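Putative antitoxin VapB45 (PDB 5AF3) is possibly the antitoxin component of a type II toxin-antitoxin system, with VapC45 as its cognate toxin. Local coordinates at residues 107-113 with 166-172; 212-218 with 232-236. One frame throughout, in Å; residues are numbered along the deposited sequence.

The two contacts share no helix or strand and lie on opposite sides of the chain's centre, their own centres about 35 Å apart and their nearest atoms about 22 Å apart. Interaction 1, centred about 12 Å from the chain centre, is partly buried: it joins a loop between helices to a hairpin turn by backbone and amide hydrogen bonds. Interaction 2, about 26 Å out, is buried within the C-terminal three-helix unit and next to the second subunit; it rests on leucine and phenylalanine packing, with an arginine against the ring. Thus loops meet mainly through backbone hydrogen bonds, with an amide pair and a ring added, whereas helices meet mainly through side chains.

Interaction 1: 107-113 with 166-172; sequences PHALASQ and FADDNLA
Residues 107-113 leave helix 95-105 as a loop: His108 is left-handed (phi/psi 49/40°), a short 3-10 turn at 109-110 follows, and Ser112 is extended (-88/147°). Residues 166-172 form the turn joining strands 164-166 and 172-176, a type I turn from Ala167 to Asn170 whose last residue is left-handed (63/18°); Ala167 N to Leu171 O (2.9 Å) closes it as a G1-bulge hairpin. The segments run antiparallel, with one bridge at the non-hydrogen-bonded pair Ser112-Leu171 (CA-CA 4.6 Å). Flanking it, Ala172 N donates to Ala111 O and Gln113 N to Asn170 O, each at 2.8 Å. Asp169 OD1 accepts from Leu171 N (3.1 Å), an Asx turn, and OD2 forms a salt bridge with Arg12.

Among side chains, Gln113, with chi1 and chi2 both t, takes a 2.6 Å hydrogen bond at OE1 from Asn170 ND2. Its CA sits over the ring of Phe166 (chi1 m, chi2 -81°), 3.5 Å from the centroid and 10° off the normal, a CH-pi contact. Leu171 (m, t) puts CD2 3.6 Å from His108 O and 4.5 Å from Ala111 CB. His108 ND1 is hydrogen-bonded to Glu77 OE2, and Ser112 OG caps Asp114 N ahead of helix 115-130. Across 405 Å² of buried surface, the two backbone hydrogen bonds flanking Ser112-Leu171 define the register, while Phe166 and Leu171 supply the apolar cover.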
ATOM      1  N   PRO A 107      20.137  12.858 -21.537  1.00 24.78           N
ATOM      2  CA  PRO A 107      18.737  13.250 -21.435  1.00 23.60           C
ATOM      3  C   PRO A 107      17.932  12.233 -20.628  1.00 16.30           C
ATOM      4  O   PRO A 107      18.195  11.010 -20.665  1.00 19.56           O
ATOM      5  CB  PRO A 107      18.265  13.306 -22.906  1.00 28.19           C
ATOM      6  CG  PRO A 107      19.565  13.608 -23.672  1.00 29.03           C
ATOM      7  CD  PRO A 107      20.639  12.877 -22.934  1.00 26.08           C
ATOM      8  N   HIS A 108      16.951  12.757 -19.907  1.00 19.79           N
ATOM      9  CA  HIS A 108      16.061  11.903 -19.081  1.00 20.54           C
ATOM     10  C   HIS A 108      16.890  10.928 -18.231  1.00 18.32           C
ATOM     11  O   HIS A 108      16.554   9.756 -18.099  1.00 17.09           O
ATOM     12  CB  HIS A 108      15.070  11.136 -20.009  1.00 21.82           C
ATOM     13  CG  HIS A 108      14.134  12.028 -20.770  1.00 22.63           C
ATOM     14  ND1 HIS A 108      13.218  12.859 -20.153  1.00 23.87           N
ATOM     15  CD2 HIS A 108      13.964  12.210 -22.108  1.00 23.00           C
ATOM     16  CE1 HIS A 108      12.537  13.522 -21.078  1.00 26.36           C
ATOM     17  NE2 HIS A 108      12.971  13.146 -22.268  1.00 23.47           N
ATOM     18  N   ALA A 109      18.020  11.402 -17.676  1.00 16.71           N
ATOM     19  CA  ALA A 109      18.932  10.528 -16.958  1.00 17.32           C
ATOM     20  C   ALA A 109      18.268   9.691 -15.832  1.00 13.51           C
ATOM     21  O   ALA A 109      18.713   8.582 -15.552  1.00 16.28           O
ATOM     22  CB  ALA A 109      20.091  11.370 -16.345  1.00 20.91           C
ATOM     23  N   LEU A 110      17.268  10.268 -15.156  1.00 16.47           N
ATOM     24  CA  LEU A 110      16.565   9.514 -14.090  1.00 15.65           C
ATOM     25  C   LEU A 110      15.956   8.219 -14.606  1.00 18.06           C
ATOM     26  O   LEU A 110      15.858   7.229 -13.863  1.00 17.37           O
ATOM     27  CB  LEU A 110      15.486  10.356 -13.423  1.00 16.28           C
ATOM     28  CG  LEU A 110      15.986  11.571 -12.628  1.00 17.48           C
ATOM     29  CD1 LEU A 110      14.836  12.316 -12.046  1.00 22.13           C
ATOM     30  CD2 LEU A 110      16.862  11.057 -11.493  1.00 19.84           C
ATOM     31  N   ALA A 111      15.583   8.231 -15.890  1.00 18.40           N
ATOM     32  CA  ALA A 111      14.978   7.052 -16.557  1.00 18.68           C
ATOM     33  C   ALA A 111      15.996   6.229 -17.373  1.00 22.65           C
ATOM     34  O   ALA A 111      15.639   5.325 -18.128  1.00 22.29           O
ATOM     35  CB  ALA A 111      13.799   7.497 -17.419  1.00 19.11           C
ATOM     36  N   SER A 112      17.273   6.512 -17.164  1.00 21.69           N
ATOM     37  CA  SER A 112      18.335   5.870 -17.928  1.00 22.21           C
ATOM     38  C   SER A 112      18.831   4.557 -17.354  1.00 21.42           C
ATOM     39  O   SER A 112      18.947   4.392 -16.151  1.00 19.74           O
ATOM     40  CB  SER A 112      19.520   6.845 -18.065  1.00 23.42           C
ATOM     41  OG  SER A 112      20.629   6.183 -18.623  1.00 27.19           O
ATOM     42  N   GLN A 113      19.221   3.650 -18.246  1.00 18.92           N
ATOM     43  CA  GLN A 113      19.804   2.383 -17.887  1.00 20.66           C
ATOM     44  C   GLN A 113      21.127   2.595 -17.154  1.00 23.48           C
ATOM     45  O   GLN A 113      21.543   1.753 -16.384  1.00 25.88           O
ATOM     46  CB  GLN A 113      20.029   1.535 -19.134  1.00 28.32           C
ATOM     47  CG  GLN A 113      20.611   0.163 -18.836  1.00 33.60           C
ATOM     48  CD  GLN A 113      20.445  -0.789 -19.996  1.00 39.80           C
ATOM     49  OE1 GLN A 113      19.965  -0.409 -21.070  1.00 39.49           O
ATOM     50  NE2 GLN A 113      20.838  -2.034 -19.786  1.00 43.09           N
ATOM     51  N   PHE A 166      14.589  -1.590 -19.588  1.00 24.53           N
ATOM     52  CA  PHE A 166      14.979  -0.556 -20.568  1.00 24.72           C
ATOM     53  C   PHE A 166      14.780  -0.945 -22.050  1.00 26.46           C
ATOM     54  O   PHE A 166      14.912  -2.112 -22.376  1.00 24.63           O
ATOM     55  CB  PHE A 166      16.420  -0.119 -20.287  1.00 25.47           C
ATOM     56  CG  PHE A 166      16.597   0.385 -18.869  1.00 20.68           C
ATOM     57  CD1 PHE A 166      16.229   1.687 -18.544  1.00 19.27           C
ATOM     58  CD2 PHE A 166      17.009  -0.480 -17.862  1.00 22.42           C
ATOM     59  CE1 PHE A 166      16.321   2.142 -17.214  1.00 19.49           C
ATOM     60  CE2 PHE A 166      17.123  -0.029 -16.533  1.00 22.51           C
ATOM     61  CZ  PHE A 166      16.753   1.282 -16.225  1.00 17.68           C
ATOM     62  N   ALA A 167      14.451   0.045 -22.886  1.00 27.75           N
ATOM     63  CA  ALA A 167      14.264  -0.150 -24.323  1.00 37.28           C
ATOM     64  C   ALA A 167      15.604  -0.056 -25.049  1.00 42.68           C
ATOM     65  O   ALA A 167      16.667  -0.004 -24.393  1.00 43.23           O
ATOM     66  CB  ALA A 167      13.258   0.866 -24.885  1.00 35.45           C
ATOM     67  N   ASP A 168      15.550  -0.069 -26.390  1.00 46.07           N
ATOM     68  CA  ASP A 168      16.752  -0.018 -27.236  1.00 48.55           C
ATOM     69  C   ASP A 168      17.605   1.197 -26.906  1.00 46.81           C
ATOM     70  O   ASP A 168      18.844   1.125 -26.873  1.00 47.32           O
ATOM     71  CB  ASP A 168      16.380   0.006 -28.727  1.00 51.11           C
ATOM     72  CG  ASP A 168      16.525  -1.361 -29.392  1.00 55.77           C
ATOM     73  OD1 ASP A 168      16.818  -2.351 -28.671  1.00 56.05           O
ATOM     74  OD2 ASP A 168      16.359  -1.448 -30.640  1.00 57.72           O
ATOM     75  N   ASP A 169      16.918   2.305 -26.651  1.00 41.99           N
ATOM     76  CA  ASP A 169      17.560   3.583 -26.408  1.00 40.24           C
ATOM     77  C   ASP A 169      18.123   3.720 -24.982  1.00 36.73           C
ATOM     78  O   ASP A 169      18.551   4.807 -24.604  1.00 42.06           O
ATOM     79  CB  ASP A 169      16.550   4.693 -26.676  1.00 39.52           C
ATOM     80  CG  ASP A 169      15.269   4.495 -25.904  1.00 39.96           C
ATOM     81  OD1 ASP A 169      15.223   3.599 -25.009  1.00 35.39           O
ATOM     82  OD2 ASP A 169      14.319   5.250 -26.177  1.00 41.38           O
ATOM     83  N   ASN A 170      18.126   2.636 -24.206  1.00 31.20           N
ATOM     84  CA  ASN A 170      18.599   2.678 -22.794  1.00 33.46           C
ATOM     85  C   ASN A 170      17.776   3.586 -21.871  1.00 29.36           C
ATOM     86  O   ASN A 170      18.282   4.018 -20.832  1.00 25.98           O
ATOM     87  CB  ASN A 170      20.063   3.146 -22.714  1.00 36.26           C
ATOM     88  CG  ASN A 170      21.011   2.204 -23.415  1.00 44.52           C
ATOM     89  OD1 ASN A 170      21.626   2.578 -24.411  1.00 45.91           O
ATOM     90  ND2 ASN A 170      21.125   0.969 -22.912  1.00 41.93           N
ATOM     91  N   LEU A 171      16.556   3.928 -22.283  1.00 26.07           N
ATOM     92  CA  LEU A 171      15.596   4.593 -21.378  1.00 24.49           C
ATOM     93  C   LEU A 171      14.482   3.630 -20.980  1.00 26.11           C
ATOM     94  O   LEU A 171      14.166   2.706 -21.740  1.00 21.41           O
ATOM     95  CB  LEU A 171      15.013   5.842 -22.001  1.00 20.70           C
ATOM     96  CG  LEU A 171      16.028   6.991 -22.237  1.00 23.92           C
ATOM     97  CD1 LEU A 171      15.334   8.131 -22.855  1.00 20.97           C
ATOM     98  CD2 LEU A 171      16.617   7.458 -20.880  1.00 21.96           C
ATOM     99  N   ALA A 172      13.912   3.841 -19.783  1.00 20.07           N
ATOM    100  CA  ALA A 172      12.852   2.989 -19.246  1.00 15.89           C
ATOM    101  C   ALA A 172      11.735   2.624 -20.268  1.00 15.92           C
ATOM    102  O   ALA A 172      11.175   3.476 -20.947  1.00 21.78           O
ATOM    103  CB  ALA A 172      12.215   3.654 -18.026  1.00 15.64           C
TER

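Interaction 2: 212-218 with 232-236; sequences LRAGATF and LRDAL
Leu212 (m, t), in the last turn of helix 206-213, points at helix 229-236: its CD2 is 4.4 Å from Leu232 CD1 and its CD1 4.3 Å from Leu236 CD1. The helix ends in a Schellman motif, with Gly215 N hydrogen-bonded to Leu212 O (2.9 Å) and Gly215 at phi/psi 106/10°, where a CB would strike the preceding carbonyl. Ala216 is extended (-65/150°), and Thr217 is the N-cap of helix 218-225, its OG1 (chi1 p) hydrogen-bonded to Ala220 N. Phe218 opens that helix, its CA 7.1 Å from Leu232 CA and its O 3.4 Å from Leu232 CD1. In its m rotamer (chi2 -86°), Phe218 puts CD1 3.8 Å from CB of Leu232 (m, t) and CZ 3.6 Å from CD2 of Leu236 (t, p), both at the ring edge. Arg233 CG lies over one face of the Phe218 ring, 4.2 Å from its centroid (CH-pi); Arg233 CZ, 5.0 Å from that centroid, makes an off-centre cation-pi contact, and NH1 a salt bridge with Asp230.

Helices 206-213, 218-225 and 229-236 share this leucine-rich core, consistent with DUF433's helix-turn-helix clan. Helix 155-161 of the second subunit flanks it: Glu155 accepts from Phe218 N, His159 packs on Arg233 and Tyr160 on Leu236.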
ATOM      1  N   LEU A 212     -14.045 -10.247  -8.245  1.00 13.31           N
ATOM      2  CA  LEU A 212     -13.839 -10.608  -6.823  1.00 14.45           C
ATOM      3  C   LEU A 212     -14.886  -9.920  -5.953  1.00 16.28           C
ATOM      4  O   LEU A 212     -15.498 -10.549  -5.084  1.00 15.43           O
ATOM      5  CB  LEU A 212     -12.441 -10.219  -6.359  1.00 15.39           C
ATOM      6  CG  LEU A 212     -11.295 -11.080  -6.841  1.00 17.66           C
ATOM      7  CD1 LEU A 212      -9.953 -10.469  -6.434  1.00 17.91           C
ATOM      8  CD2 LEU A 212     -11.451 -12.560  -6.333  1.00 18.18           C
ATOM      9  N   ARG A 213     -15.094  -8.632  -6.190  1.00 14.34           N
ATOM     10  CA  ARG A 213     -16.167  -7.903  -5.478  1.00 16.14           C
ATOM     11  C   ARG A 213     -17.535  -8.532  -5.644  1.00 19.51           C
ATOM     12  O   ARG A 213     -18.335  -8.577  -4.694  1.00 20.69           O
ATOM     13  CB  ARG A 213     -16.173  -6.412  -5.865  1.00 19.99           C
ATOM     14  CG  ARG A 213     -14.966  -5.672  -5.371  1.00 20.12           C
ATOM     15  CD  ARG A 213     -15.086  -4.174  -5.702  1.00 26.08           C
ATOM     16  NE  ARG A 213     -13.814  -3.491  -5.449  1.00 31.07           N
ATOM     17  CZ  ARG A 213     -13.398  -2.390  -6.076  1.00 34.04           C
ATOM     18  NH1 ARG A 213     -14.169  -1.805  -6.980  1.00 34.07           N
ATOM     19  NH2 ARG A 213     -12.221  -1.848  -5.775  1.00 34.17           N
ATOM     20  N   ALA A 214     -17.819  -9.014  -6.844  1.00 19.81           N
ATOM     21  CA  ALA A 214     -19.070  -9.718  -7.140  1.00 20.46           C
ATOM     22  C   ALA A 214     -19.217 -11.071  -6.415  1.00 20.90           C
ATOM     23  O   ALA A 214     -20.309 -11.636  -6.379  1.00 21.71           O
ATOM     24  CB  ALA A 214     -19.227  -9.906  -8.676  1.00 20.43           C
ATOM     25  N   GLY A 215     -18.123 -11.611  -5.859  1.00 17.61           N
ATOM     26  CA  GLY A 215     -18.216 -12.830  -5.121  1.00 17.38           C
ATOM     27  C   GLY A 215     -17.677 -14.048  -5.806  1.00 18.52           C
ATOM     28  O   GLY A 215     -17.851 -15.146  -5.308  1.00 17.34           O
ATOM     29  N   ALA A 216     -16.983 -13.887  -6.934  1.00 18.21           N
ATOM     30  CA  ALA A 216     -16.231 -15.016  -7.466  1.00 14.66           C
ATOM     31  C   ALA A 216     -15.108 -15.431  -6.520  1.00 17.68           C
ATOM     32  O   ALA A 216     -14.544 -14.586  -5.789  1.00 19.45           O
ATOM     33  CB  ALA A 216     -15.659 -14.695  -8.880  1.00 18.21           C
ATOM     34  N   THR A 217     -14.778 -16.728  -6.534  1.00 19.32           N
ATOM     35  CA  THR A 217     -13.695 -17.230  -5.681  1.00 15.96           C
ATOM     36  C   THR A 217     -12.345 -16.773  -6.254  1.00 18.07           C
ATOM     37  O   THR A 217     -12.235 -16.447  -7.461  1.00 18.66           O
ATOM     38  CB  THR A 217     -13.702 -18.749  -5.632  1.00 20.71           C
ATOM     39  OG1 THR A 217     -13.299 -19.245  -6.919  1.00 19.83           O
ATOM     40  CG2 THR A 217     -15.090 -19.253  -5.305  1.00 19.73           C
ATOM     41  N   PHE A 218     -11.327 -16.729  -5.404  1.00 18.71           N
ATOM     42  CA  PHE A 218      -9.965 -16.436  -5.866  1.00 18.79           C
ATOM     43  C   PHE A 218      -9.525 -17.417  -6.969  1.00 22.33           C
ATOM     44  O   PHE A 218      -8.905 -17.014  -7.949  1.00 19.26           O
ATOM     45  CB  PHE A 218      -8.961 -16.387  -4.704  1.00 20.25           C
ATOM     46  CG  PHE A 218      -9.021 -15.112  -3.918  1.00 18.39           C
ATOM     47  CD1 PHE A 218      -8.293 -13.982  -4.329  1.00 21.24           C
ATOM     48  CD2 PHE A 218      -9.807 -15.024  -2.771  1.00 20.14           C
ATOM     49  CE1 PHE A 218      -8.350 -12.770  -3.587  1.00 20.25           C
ATOM     50  CE2 PHE A 218      -9.898 -13.817  -2.050  1.00 17.37           C
ATOM     51  CZ  PHE A 218      -9.151 -12.704  -2.440  1.00 17.62           C
ATOM     52  N   LEU A 232      -3.301 -12.919  -6.957  1.00 19.43           N
ATOM     53  CA  LEU A 232      -4.482 -12.077  -6.769  1.00 21.41           C
ATOM     54  C   LEU A 232      -4.509 -11.454  -5.379  1.00 21.63           C
ATOM     55  O   LEU A 232      -4.847 -10.283  -5.250  1.00 20.11           O
ATOM     56  CB  LEU A 232      -5.784 -12.848  -6.963  1.00 22.14           C
ATOM     57  CG  LEU A 232      -6.338 -13.094  -8.332  1.00 21.74           C
ATOM     58  CD1 LEU A 232      -7.647 -13.898  -8.178  1.00 20.62           C
ATOM     59  CD2 LEU A 232      -6.535 -11.768  -9.167  1.00 22.56           C
ATOM     60  N   ARG A 233      -4.224 -12.255  -4.341  1.00 21.50           N
ATOM     61  CA  ARG A 233      -4.214 -11.716  -2.972  1.00 24.11           C
ATOM     62  C   ARG A 233      -3.188 -10.588  -2.868  1.00 25.82           C
ATOM     63  O   ARG A 233      -3.474  -9.513  -2.287  1.00 22.84           O
ATOM     64  CB  ARG A 233      -3.937 -12.812  -1.939  1.00 24.01           C
ATOM     65  CG  ARG A 233      -5.133 -13.730  -1.675  1.00 25.75           C
ATOM     66  CD  ARG A 233      -4.712 -15.047  -0.952  1.00 24.97           C
ATOM     67  NE  ARG A 233      -5.739 -16.052  -1.163  1.00 34.05           N
ATOM     68  CZ  ARG A 233      -5.598 -17.183  -1.849  1.00 34.82           C
ATOM     69  NH1 ARG A 233      -4.428 -17.560  -2.370  1.00 34.85           N
ATOM     70  NH2 ARG A 233      -6.650 -17.971  -1.977  1.00 41.06           N
ATOM     71  N   ASP A 234      -2.005 -10.823  -3.453  1.00 23.78           N
ATOM     72  CA  ASP A 234      -0.954  -9.795  -3.529  1.00 24.25           C
ATOM     73  C   ASP A 234      -1.417  -8.519  -4.223  1.00 24.68           C
ATOM     74  O   ASP A 234      -1.167  -7.403  -3.751  1.00 25.42           O
ATOM     75  CB  ASP A 234       0.281 -10.373  -4.243  1.00 29.19           C
ATOM     76  CG  ASP A 234       1.003 -11.396  -3.411  1.00 35.21           C
ATOM     77  OD1 ASP A 234       0.663 -11.547  -2.210  1.00 37.48           O
ATOM     78  OD2 ASP A 234       1.901 -12.064  -3.961  1.00 40.29           O
ATOM     79  N   ALA A 235      -2.108  -8.652  -5.344  1.00 24.10           N
ATOM     80  CA  ALA A 235      -2.627  -7.464  -6.029  1.00 23.61           C
ATOM     81  C   ALA A 235      -3.644  -6.721  -5.168  1.00 23.47           C
ATOM     82  O   ALA A 235      -3.611  -5.514  -5.084  1.00 21.10           O
ATOM     83  CB  ALA A 235      -3.245  -7.820  -7.400  1.00 27.39           C
ATOM     84  N   LEU A 236      -4.555  -7.457  -4.530  1.00 20.51           N
ATOM     85  CA  LEU A 236      -5.619  -6.853  -3.798  1.00 15.93           C
ATOM     86  C   LEU A 236      -5.103  -5.964  -2.680  1.00 20.49           C
ATOM     87  O   LEU A 236      -5.644  -4.891  -2.437  1.00 28.36           O
ATOM     88  CB  LEU A 236      -6.497  -7.979  -3.229  1.00 18.54           C
ATOM     89  CG  LEU A 236      -7.931  -7.768  -2.821  1.00 23.12           C
ATOM     90  CD1 LEU A 236      -8.789  -7.202  -3.965  1.00 23.12           C
ATOM     91  CD2 LEU A 236      -8.445  -9.163  -2.316  1.00 18.41           C
TER